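PDB 3QO6: protease Do-like 1, chloroplastic from Arabidopsis thaliana, which acts as a chloroplast serine protease of the HtrA family, needed at high temperature and adapted to repair photosystem II during light exposure. Local coordinates for the interface of chains A and B. Residues are numbered along the deposited sequence; one frame, centred on the assembly and turned at random. Chains: chain A/B, Protease Do-like 1, chloroplastic.

The interface of chains A and B. Residues chain A 43; chain B 244, 254, 256, 272, 274, 280.
A:Phe43 lays one face of its ring against B:Leu280, whose CD2 methyl stands 3.7 Å from the ring centroid, a CH-pi contact. The methyl is displaced toward the rim, since B:Leu280 CD2 lies 3.4 Å from both CG and CD2 of A:Phe43, and the two side chains meet at about a right angle. This is an HtrA (peptidase S1C) protease: A:Phe43 tips the loop between strands 30-40 and 47-61 of the protease domain and inserts into the PDZ domain of a neighbouring copy, probably a link in the six-chain assembly. In the plane of the ring, B:Leu256 closes the edge, its CD2 methyl 3.8 Å from A:Phe43 CD1. Its CG lies anti to the carbonyl carbon (chi1 -59°), which carries the isobutyl end toward A:Phe43, and chi2 of -180° sends CD1 onward and presents CD2; B:Leu256 CD2 also comes within 3.4 Å of the backbone oxygen A:Phe43 O. B:Leu254, from the same strand 253-257, is a looser neighbour, B:Leu254 CD1 lying 4.4 Å from A:Phe43 CE1. With A:Phe43 cut back to an alanine, the B:Leu280 methyl would probably lose its aromatic face and a gap open toward B:Leu256, weakening the loop's hold on the PDZ domain. Farther out, the ring's far end, CZ, points at the carbonyl oxygen of B:Ser244, which supplies a polar boundary. B:Thr272 borders the opposite, backbone end, with CB 3.7 Å from A:Phe43 O.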
loop_
_atom_site.group_PDB
_atom_site.type_symbol
_atom_site.label_atom_id
_atom_site.label_comp_id
_atom_site.label_asym_id
_atom_site.label_seq_id
_atom_site.Cartn_x
_atom_site.Cartn_y
_atom_site.Cartn_z
ATOM N N PHE A 43 15.762 16.364 -24.484
ATOM C CA PHE A 43 17.120 16.844 -24.701
ATOM C C PHE A 43 17.146 18.070 -25.572
ATOM O O PHE A 43 17.910 19.004 -25.337
ATOM C CB PHE A 43 17.962 15.762 -25.351
ATOM C CG PHE A 43 18.635 14.892 -24.374
ATOM C CD1 PHE A 43 19.442 15.442 -23.396
ATOM C CD2 PHE A 43 18.452 13.523 -24.403
ATOM C CE1 PHE A 43 20.058 14.646 -22.453
ATOM C CE2 PHE A 43 19.068 12.710 -23.459
ATOM C CZ PHE A 43 19.873 13.277 -22.482
ATOM N N SER B 244 20.096 12.555 -16.193
ATOM C CA SER B 244 19.970 12.174 -17.605
ATOM C C SER B 244 21.148 12.631 -18.456
ATOM O O SER B 244 21.032 12.762 -19.670
ATOM C CB SER B 244 18.664 12.729 -18.206
ATOM O OG SER B 244 18.682 14.148 -18.310
ATOM N N LEU B 254 25.565 20.399 -19.516
ATOM C CA LEU B 254 25.157 20.366 -20.919
ATOM C C LEU B 254 24.052 21.385 -21.173
ATOM O O LEU B 254 22.953 21.229 -20.634
ATOM C CB LEU B 254 24.623 18.965 -21.249
ATOM C CG LEU B 254 24.282 18.522 -22.672
ATOM C CD1 LEU B 254 23.619 17.165 -22.582
ATOM C CD2 LEU B 254 23.359 19.488 -23.358
ATOM N N LEU B 256 20.990 22.569 -22.875
ATOM C CA LEU B 256 20.017 21.969 -23.744
ATOM C C LEU B 256 19.455 23.062 -24.632
ATOM O O LEU B 256 19.229 22.853 -25.825
ATOM C CB LEU B 256 18.906 21.347 -22.907
ATOM C CG LEU B 256 19.381 20.270 -21.917
ATOM C CD1 LEU B 256 18.195 19.714 -21.134
ATOM C CD2 LEU B 256 20.085 19.149 -22.680
ATOM N N THR B 272 21.339 21.903 -27.785
ATOM C CA THR B 272 21.426 20.518 -28.230
ATOM C C THR B 272 20.385 20.315 -29.325
ATOM O O THR B 272 19.247 20.742 -29.150
ATOM C CB THR B 272 21.129 19.586 -27.069
ATOM O OG1 THR B 272 22.057 19.854 -26.015
ATOM C CG2 THR B 272 21.246 18.143 -27.500
ATOM N N ARG B 274 19.212 17.684 -33.150
ATOM C CA ARG B 274 19.129 16.303 -33.633
ATOM C C ARG B 274 19.521 15.958 -35.074
ATOM O O ARG B 274 18.878 16.363 -36.053
ATOM C CB ARG B 274 17.743 15.722 -33.338
ATOM C CG ARG B 274 17.579 15.417 -31.868
ATOM C CD ARG B 274 16.511 14.398 -31.546
ATOM N NE ARG B 274 16.682 13.988 -30.157
ATOM C CZ ARG B 274 15.879 13.164 -29.496
ATOM N NH1 ARG B 274 14.817 12.634 -30.087
ATOM N NH2 ARG B 274 16.135 12.881 -28.230
ATOM N N LEU B 280 21.695 12.638 -31.318
ATOM C CA LEU B 280 21.848 13.834 -30.534
ATOM C C LEU B 280 23.112 14.627 -30.802
ATOM O O LEU B 280 24.220 14.106 -30.684
ATOM C CB LEU B 280 21.783 13.480 -29.047
ATOM C CG LEU B 280 20.656 14.157 -28.268
ATOM C CD1 LEU B 280 19.292 13.636 -28.731
ATOM C CD2 LEU B 280 20.869 13.896 -26.801
#